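Local coordinates for alpha-toxin (Clostridium novyi, PDB 2VK9), which is a large clostridial toxin, represented here by its catalytic domain, which belongs to a glycosyltransferase family of the GT-A clan, at residues I411-I416 with Y453-Y459; I415-K419 with S432-V437. Residues are numbered along the deposited sequence.

Interaction 1: residues I411-I416 with Y453-Y459; sequences ILNSII and YQQIIGY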
ATOM      1  N   ILE A 411       8.011 -12.039 -11.125  1.00 37.09           N
ATOM      2  CA  ILE A 411       7.747 -13.407 -10.688  1.00 37.56           C
ATOM      3  C   ILE A 411       6.323 -13.830 -11.065  1.00 38.31           C
ATOM      4  O   ILE A 411       6.139 -14.871 -11.710  1.00 38.73           O
ATOM      5  CB  ILE A 411       8.017 -13.582  -9.166  1.00 37.50           C
ATOM      6  CG1 ILE A 411       9.530 -13.573  -8.888  1.00 37.36           C
ATOM      7  CG2 ILE A 411       7.395 -14.870  -8.629  1.00 36.94           C
ATOM      8  CD1 ILE A 411       9.905 -13.297  -7.430  1.00 37.32           C
ATOM      9  N   LEU A 412       5.331 -13.017 -10.683  1.00 38.81           N
ATOM     10  CA  LEU A 412       3.917 -13.292 -10.975  1.00 39.36           C
ATOM     11  C   LEU A 412       3.627 -13.397 -12.469  1.00 39.67           C
ATOM     12  O   LEU A 412       3.031 -14.367 -12.926  1.00 39.77           O
ATOM     13  CB  LEU A 412       3.021 -12.222 -10.345  1.00 39.47           C
ATOM     14  CG  LEU A 412       1.531 -12.182 -10.724  1.00 39.71           C
ATOM     15  CD1 LEU A 412       0.720 -13.175  -9.914  1.00 39.41           C
ATOM     16  CD2 LEU A 412       0.973 -10.780 -10.531  1.00 39.41           C
ATOM     17  N   ASN A 413       4.046 -12.397 -13.228  1.00 40.19           N
ATOM     18  CA  ASN A 413       3.809 -12.402 -14.660  1.00 40.90           C
ATOM     19  C   ASN A 413       4.552 -13.533 -15.378  1.00 41.72           C
ATOM     20  O   ASN A 413       4.069 -14.060 -16.383  1.00 41.91           O
ATOM     21  CB  ASN A 413       4.136 -11.031 -15.275  1.00 40.62           C
ATOM     22  CG  ASN A 413       3.118  -9.952 -14.892  1.00 39.89           C
ATOM     23  OD1 ASN A 413       2.006 -10.244 -14.440  1.00 39.22           O
ATOM     24  ND2 ASN A 413       3.498  -8.699 -15.081  1.00 38.14           N
ATOM     25  N   SER A 414       5.714 -13.917 -14.848  1.00 42.62           N
ATOM     26  CA  SER A 414       6.516 -14.981 -15.455  1.00 43.42           C
ATOM     27  C   SER A 414       5.812 -16.334 -15.419  1.00 44.18           C
ATOM     28  O   SER A 414       6.202 -17.250 -16.137  1.00 44.45           O
ATOM     29  CB  SER A 414       7.908 -15.089 -14.814  1.00 43.33           C
ATOM     30  OG  SER A 414       7.840 -15.661 -13.516  1.00 42.99           O
ATOM     31  N   ILE A 415       4.777 -16.470 -14.593  1.00 45.15           N
ATOM     32  CA  ILE A 415       4.037 -17.729 -14.564  1.00 46.24           C
ATOM     33  C   ILE A 415       2.562 -17.619 -14.968  1.00 47.26           C
ATOM     34  O   ILE A 415       1.997 -18.594 -15.462  1.00 47.54           O
ATOM     35  CB  ILE A 415       4.242 -18.529 -13.247  1.00 46.10           C
ATOM     36  CG1 ILE A 415       3.368 -18.000 -12.119  1.00 46.00           C
ATOM     37  CG2 ILE A 415       5.724 -18.527 -12.830  1.00 46.48           C
ATOM     38  CD1 ILE A 415       3.647 -18.687 -10.797  1.00 46.09           C
ATOM     39  N   ILE A 416       1.938 -16.457 -14.787  1.00 48.46           N
ATOM     40  CA  ILE A 416       0.523 -16.331 -15.172  1.00 49.62           C
ATOM     41  C   ILE A 416       0.248 -15.782 -16.578  1.00 50.66           C
ATOM     42  O   ILE A 416      -0.776 -16.120 -17.170  1.00 50.91           O
ATOM     43  CB  ILE A 416      -0.332 -15.539 -14.150  1.00 49.48           C
ATOM     44  CG1 ILE A 416       0.117 -14.074 -14.066  1.00 49.54           C
ATOM     45  CG2 ILE A 416      -0.315 -16.224 -12.796  1.00 49.36           C
ATOM     46  CD1 ILE A 416      -1.000 -13.098 -13.792  1.00 48.48           C
ATOM     47  N   TYR A 453       4.326 -17.047  -2.731  1.00 52.09           N
ATOM     48  CA  TYR A 453       4.089 -17.891  -3.907  1.00 51.52           C
ATOM     49  C   TYR A 453       2.718 -18.567  -3.901  1.00 51.57           C
ATOM     50  O   TYR A 453       2.127 -18.809  -4.959  1.00 51.46           O
ATOM     51  CB  TYR A 453       5.199 -18.918  -4.077  1.00 51.33           C
ATOM     52  CG  TYR A 453       6.441 -18.369  -4.740  1.00 50.37           C
ATOM     53  CD1 TYR A 453       7.403 -17.685  -4.002  1.00 49.77           C
ATOM     54  CD2 TYR A 453       6.658 -18.539  -6.105  1.00 49.44           C
ATOM     55  CE1 TYR A 453       8.551 -17.183  -4.612  1.00 49.60           C
ATOM     56  CE2 TYR A 453       7.800 -18.042  -6.721  1.00 49.20           C
ATOM     57  CZ  TYR A 453       8.741 -17.367  -5.969  1.00 49.26           C
ATOM     58  OH  TYR A 453       9.876 -16.876  -6.568  1.00 49.67           O
ATOM     59  N   GLN A 454       2.211 -18.850  -2.705  1.00 51.48           N
ATOM     60  CA  GLN A 454       0.859 -19.369  -2.543  1.00 51.74           C
ATOM     61  C   GLN A 454      -0.255 -18.395  -2.989  1.00 51.45           C
ATOM     62  O   GLN A 454      -1.409 -18.808  -3.165  1.00 51.89           O
ATOM     63  CB  GLN A 454       0.643 -19.834  -1.100  1.00 51.68           C
ATOM     64  CG  GLN A 454       1.276 -21.198  -0.797  1.00 52.46           C
ATOM     65  CD  GLN A 454       1.381 -21.507   0.702  1.00 52.28           C
ATOM     66  OE1 GLN A 454       0.505 -21.153   1.494  1.00 52.59           O
ATOM     67  NE2 GLN A 454       2.459 -22.181   1.088  1.00 52.69           N
ATOM     68  N   GLN A 455       0.089 -17.118  -3.182  1.00 50.99           N
ATOM     69  CA  GLN A 455      -0.896 -16.094  -3.570  1.00 50.52           C
ATOM     70  C   GLN A 455      -1.155 -15.983  -5.064  1.00 50.11           C
ATOM     71  O   GLN A 455      -2.237 -15.569  -5.481  1.00 50.10           O
ATOM     72  CB  GLN A 455      -0.498 -14.724  -3.030  1.00 50.38           C
ATOM     73  CG  GLN A 455      -1.484 -14.157  -2.049  1.00 50.68           C
ATOM     74  CD  GLN A 455      -1.830 -15.123  -0.948  1.00 51.24           C
ATOM     75  OE1 GLN A 455      -0.968 -15.839  -0.435  1.00 52.86           O
ATOM     76  NE2 GLN A 455      -3.098 -15.152  -0.572  1.00 51.49           N
ATOM     77  N   ILE A 456      -0.153 -16.354  -5.851  1.00 49.59           N
ATOM     78  CA  ILE A 456      -0.193 -16.245  -7.300  1.00 49.40           C
ATOM     79  C   ILE A 456      -1.444 -16.867  -7.939  1.00 49.65           C
ATOM     80  O   ILE A 456      -2.045 -16.262  -8.831  1.00 49.74           O
ATOM     81  CB  ILE A 456       1.082 -16.851  -7.912  1.00 49.37           C
ATOM     82  CG1 ILE A 456       2.319 -16.078  -7.435  1.00 49.11           C
ATOM     83  CG2 ILE A 456       0.997 -16.862  -9.424  1.00 49.26           C
ATOM     84  CD1 ILE A 456       3.627 -16.853  -7.552  1.00 48.19           C
ATOM     85  N   ILE A 457      -1.837 -18.059  -7.484  1.00 49.86           N
ATOM     86  CA  ILE A 457      -3.020 -18.752  -8.034  1.00 50.00           C
ATOM     87  C   ILE A 457      -4.318 -17.944  -7.911  1.00 49.62           C
ATOM     88  O   ILE A 457      -5.099 -17.876  -8.862  1.00 49.81           O
ATOM     89  CB  ILE A 457      -3.241 -20.196  -7.449  1.00 50.09           C
ATOM     90  CG1 ILE A 457      -3.269 -20.192  -5.904  1.00 50.77           C
ATOM     91  CG2 ILE A 457      -2.198 -21.173  -8.003  1.00 49.94           C
ATOM     92  CD1 ILE A 457      -4.348 -21.149  -5.288  1.00 50.48           C
ATOM     93  N   GLY A 458      -4.535 -17.332  -6.748  1.00 49.19           N
ATOM     94  CA  GLY A 458      -5.747 -16.561  -6.498  1.00 48.60           C
ATOM     95  C   GLY A 458      -5.665 -15.095  -6.893  1.00 48.23           C
ATOM     96  O   GLY A 458      -6.487 -14.294  -6.454  1.00 48.34           O
ATOM     97  N   TYR A 459      -4.687 -14.738  -7.725  1.00 47.70           N
ATOM     98  CA  TYR A 459      -4.513 -13.351  -8.164  1.00 47.28           C
ATOM     99  C   TYR A 459      -5.691 -12.823  -9.002  1.00 47.26           C
ATOM    100  O   TYR A 459      -6.328 -11.842  -8.619  1.00 47.10           O
ATOM    101  CB  TYR A 459      -3.179 -13.196  -8.908  1.00 47.20           C
ATOM    102  CG  TYR A 459      -2.945 -11.851  -9.565  1.00 46.21           C
ATOM    103  CD1 TYR A 459      -2.675 -10.705  -8.803  1.00 45.35           C
ATOM    104  CD2 TYR A 459      -2.964 -11.730 -10.952  1.00 45.66           C
ATOM    105  CE1 TYR A 459      -2.451  -9.462  -9.418  1.00 44.55           C
ATOM    106  CE2 TYR A 459      -2.739 -10.501 -11.575  1.00 45.17           C
ATOM    107  CZ  TYR A 459      -2.487  -9.373 -10.806  1.00 44.45           C
ATOM    108  OH  TYR A 459      -2.268  -8.172 -11.445  1.00 43.24           O
TER

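Interaction 2: residues I415-K419 with S432-V437; sequences IIQEK and SVSELV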
ATOM      1  N   ILE A 415       4.777 -16.470 -14.593  1.00 45.15           N
ATOM      2  CA  ILE A 415       4.037 -17.729 -14.564  1.00 46.24           C
ATOM      3  C   ILE A 415       2.562 -17.619 -14.968  1.00 47.26           C
ATOM      4  O   ILE A 415       1.997 -18.594 -15.462  1.00 47.54           O
ATOM      5  CB  ILE A 415       4.242 -18.529 -13.247  1.00 46.10           C
ATOM      6  CG1 ILE A 415       3.368 -18.000 -12.119  1.00 46.00           C
ATOM      7  CG2 ILE A 415       5.724 -18.527 -12.830  1.00 46.48           C
ATOM      8  CD1 ILE A 415       3.647 -18.687 -10.797  1.00 46.09           C
ATOM      9  N   ILE A 416       1.938 -16.457 -14.787  1.00 48.46           N
ATOM     10  CA  ILE A 416       0.523 -16.331 -15.172  1.00 49.62           C
ATOM     11  C   ILE A 416       0.248 -15.782 -16.578  1.00 50.66           C
ATOM     12  O   ILE A 416      -0.776 -16.120 -17.170  1.00 50.91           O
ATOM     13  CB  ILE A 416      -0.332 -15.539 -14.150  1.00 49.48           C
ATOM     14  CG1 ILE A 416       0.117 -14.074 -14.066  1.00 49.54           C
ATOM     15  CG2 ILE A 416      -0.315 -16.224 -12.796  1.00 49.36           C
ATOM     16  CD1 ILE A 416      -1.000 -13.098 -13.792  1.00 48.48           C
ATOM     17  N   GLN A 417       1.139 -14.950 -17.116  1.00 51.90           N
ATOM     18  CA  GLN A 417       0.785 -14.173 -18.318  1.00 53.24           C
ATOM     19  C   GLN A 417       0.597 -14.982 -19.595  1.00 54.02           C
ATOM     20  O   GLN A 417      -0.391 -14.791 -20.307  1.00 54.12           O
ATOM     21  CB  GLN A 417       1.724 -12.976 -18.550  1.00 53.22           C
ATOM     22  CG  GLN A 417       1.515 -11.803 -17.581  1.00 53.62           C
ATOM     23  CD  GLN A 417       0.127 -11.177 -17.635  1.00 54.52           C
ATOM     24  OE1 GLN A 417      -0.003  -9.965 -17.775  1.00 56.45           O
ATOM     25  NE2 GLN A 417      -0.910 -11.993 -17.510  1.00 54.17           N
ATOM     26  N   GLU A 418       1.533 -15.875 -19.889  1.00 55.11           N
ATOM     27  CA  GLU A 418       1.416 -16.688 -21.090  1.00 56.19           C
ATOM     28  C   GLU A 418       0.319 -17.743 -20.936  1.00 56.09           C
ATOM     29  O   GLU A 418      -0.292 -18.163 -21.920  1.00 56.04           O
ATOM     30  CB  GLU A 418       2.745 -17.335 -21.447  1.00 56.55           C
ATOM     31  CG  GLU A 418       2.939 -17.483 -22.943  1.00 59.43           C
ATOM     32  CD  GLU A 418       4.096 -18.407 -23.269  1.00 63.71           C
ATOM     33  OE1 GLU A 418       5.261 -18.055 -22.906  1.00 65.05           O
ATOM     34  OE2 GLU A 418       3.836 -19.492 -23.880  1.00 65.40           O
ATOM     35  N   LYS A 419       0.060 -18.146 -19.697  1.00 56.04           N
ATOM     36  CA  LYS A 419      -1.027 -19.072 -19.413  1.00 56.32           C
ATOM     37  C   LYS A 419      -2.399 -18.384 -19.421  1.00 56.38           C
ATOM     38  O   LYS A 419      -3.435 -19.041 -19.367  1.00 56.52           O
ATOM     39  CB  LYS A 419      -0.775 -19.821 -18.098  1.00 56.41           C
ATOM     40  CG  LYS A 419       0.191 -21.001 -18.233  1.00 56.97           C
ATOM     41  CD  LYS A 419       1.654 -20.553 -18.244  1.00 58.32           C
ATOM     42  CE  LYS A 419       2.507 -21.384 -19.208  1.00 58.75           C
ATOM     43  NZ  LYS A 419       2.557 -22.836 -18.874  1.00 58.86           N
ATOM     44  N   SER A 432      -3.110 -25.234 -15.191  1.00 61.30           N
ATOM     45  CA  SER A 432      -1.859 -24.894 -15.855  1.00 61.81           C
ATOM     46  C   SER A 432      -0.979 -23.971 -15.005  1.00 62.22           C
ATOM     47  O   SER A 432       0.243 -24.100 -15.003  1.00 62.16           O
ATOM     48  CB  SER A 432      -2.159 -24.254 -17.207  1.00 61.74           C
ATOM     49  OG  SER A 432      -0.982 -24.088 -17.975  1.00 62.20           O
ATOM     50  N   VAL A 433      -1.611 -23.045 -14.287  1.00 63.01           N
ATOM     51  CA  VAL A 433      -0.904 -22.128 -13.389  1.00 63.84           C
ATOM     52  C   VAL A 433      -0.421 -22.864 -12.144  1.00 64.52           C
ATOM     53  O   VAL A 433       0.703 -22.637 -11.672  1.00 64.45           O
ATOM     54  CB  VAL A 433      -1.785 -20.892 -13.000  1.00 63.84           C
ATOM     55  CG1 VAL A 433      -1.379 -20.292 -11.643  1.00 63.70           C
ATOM     56  CG2 VAL A 433      -1.731 -19.830 -14.092  1.00 63.74           C
ATOM     57  N   SER A 434      -1.269 -23.755 -11.627  1.00 65.37           N
ATOM     58  CA  SER A 434      -0.939 -24.512 -10.424  1.00 66.15           C
ATOM     59  C   SER A 434       0.301 -25.395 -10.601  1.00 66.84           C
ATOM     60  O   SER A 434       1.213 -25.349  -9.774  1.00 66.81           O
ATOM     61  CB  SER A 434      -2.127 -25.340  -9.953  1.00 65.97           C
ATOM     62  OG  SER A 434      -2.060 -25.506  -8.551  1.00 66.03           O
ATOM     63  N   GLU A 435       0.344 -26.171 -11.686  1.00 67.68           N
ATOM     64  CA  GLU A 435       1.507 -27.008 -11.958  1.00 68.73           C
ATOM     65  C   GLU A 435       2.781 -26.166 -12.029  1.00 69.13           C
ATOM     66  O   GLU A 435       3.831 -26.583 -11.534  1.00 69.36           O
ATOM     67  CB  GLU A 435       1.324 -27.866 -13.222  1.00 68.96           C
ATOM     68  CG  GLU A 435       1.536 -27.135 -14.557  1.00 70.40           C
ATOM     69  CD  GLU A 435       2.485 -27.871 -15.513  1.00 71.56           C
ATOM     70  OE1 GLU A 435       2.535 -29.124 -15.482  1.00 71.73           O
ATOM     71  OE2 GLU A 435       3.180 -27.185 -16.303  1.00 71.88           O
ATOM     72  N   LEU A 436       2.674 -24.976 -12.621  1.00 69.68           N
ATOM     73  CA  LEU A 436       3.807 -24.055 -12.721  1.00 70.22           C
ATOM     74  C   LEU A 436       4.303 -23.539 -11.372  1.00 70.44           C
ATOM     75  O   LEU A 436       5.504 -23.343 -11.187  1.00 70.35           O
ATOM     76  CB  LEU A 436       3.490 -22.889 -13.663  1.00 70.22           C
ATOM     77  CG  LEU A 436       4.223 -22.853 -15.014  1.00 70.98           C
ATOM     78  CD1 LEU A 436       5.587 -22.153 -14.904  1.00 71.35           C
ATOM     79  CD2 LEU A 436       4.370 -24.248 -15.659  1.00 71.86           C
ATOM     80  N   VAL A 437       3.383 -23.328 -10.433  1.00 70.91           N
ATOM     81  CA  VAL A 437       3.761 -22.903  -9.086  1.00 71.58           C
ATOM     82  C   VAL A 437       4.671 -23.948  -8.426  1.00 72.11           C
ATOM     83  O   VAL A 437       5.748 -23.614  -7.924  1.00 72.28           O
ATOM     84  CB  VAL A 437       2.516 -22.569  -8.208  1.00 71.55           C
ATOM     85  CG1 VAL A 437       2.844 -22.589  -6.715  1.00 71.53           C
ATOM     86  CG2 VAL A 437       1.937 -21.219  -8.602  1.00 71.59           C
TER

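Interaction 1: residues I411-I416 with Y453-Y459
I411, on the long helix 396-422, opens the contact: its CB bond points at the facing segment, CG2 packs 3.7 Å from CE2 of Y453, and CD1 lies 3.7 Å from the OH of the same tyrosine. The CG2 of I411 also reaches CD1 of I456, more loosely, at 4.4 Å. L412 is where the backbones come nearest, its CA 6.3 Å from CA of I456. CD1 of L412 touches CG2 of I456 at 3.7 Å, and CD2 of L412 sits 3.7 Å from the centroid of the Y459 ring and only 9° off the ring normal, a CH-pi contact over the face. The CA-to-CB bond of N413 points away, and its ND2 is hydrogen-bonded to OE1 of Q255; S414 spends its hydroxyl on its own helix, OG donating to O of I411 at 2.6 Å. I415 brings CD1 to 3.5 Å from CG2 of I456. I416 closes the patch, CG2 being 3.7 Å from CG2 of I456 and CD1 3.7 Å from CD2 of Y459. I456 therefore fills a pocket walled by I411, L412, I415 and I416, side chains from successive turns on one face of the helix, with Y453 and Y459 flanking it. The phenol OH of Y459 is hydrogen-bonded beyond the contact, to E256 and Q255. This largely apolar core lies between helix 247-259, touched by L412, I416 and Y459, and helix 426-440, whose V437, T440 and Y429 adjoin I415 and I416.

Interaction 2: residues I415-K419 with S432-V437
Apolar packing carries most of this contact. I415 points straight at the opposite helix and spreads between two residues: its CG2 is 4.2 Å from CD1 of L436, and its CD1 is 3.8 Å from CG2 of V437. I416 approaches more obliquely, its CB bond directed sideways, and CG2 of I416 meets CG2 of V433 at 4.1 Å; here the backbones are closest, with 6.2 Å between CA of I416 and CA of V433. That one valine methyl is a focal point, since CG2 of V433 also lies 4.2 Å from O of I415 and 4.1 Å from CB of K419. A second group of contacts comes from the long side chain of K419, used here through its carbon chain as well as its tip. CG of K419 rests against OG of S432 at 3.3 Å, a van der Waals approach, and the chain then extends across to the facing helix, NZ of K419 standing 4.0 Å from CD2 of L436; both residues are partly exposed. The pairing runs in opposite senses, I415 facing L436 and V437 while K419 faces S432 and V433. The short axes agree: their N-to-C directions differ by 149° and they approach to 9.7 Å, although segment 415-419 is kinked where N of E418 and N of K419 lack bonds to the preceding turn. Antiparallel packing of helices 396-422 and 426-440 across a short connection is the hallmark of a helical hairpin.

In the fold
Both contacts grow from helix 396-422 and share I415 and I416, and their centres lie about 7 Å apart. Along the chain, the helix comes first, helix 426-440 folds back on it in interaction 2, and segment 453-459, starting at the end of helix 447-453, returns to it in interaction 1. The two partner segments also touch each other, CG2 of I457 lying 3.8 Å from CG1 of V433, so three parts of the chain meet in one apolar cluster. Interaction 1 is the inner, more buried half, its centre about 18 Å from that of the chain against about 26 Å for interaction 2. Together they join the peripheral hairpin of helices 396-422 and 426-440 to segment 453-459 and helix 247-259.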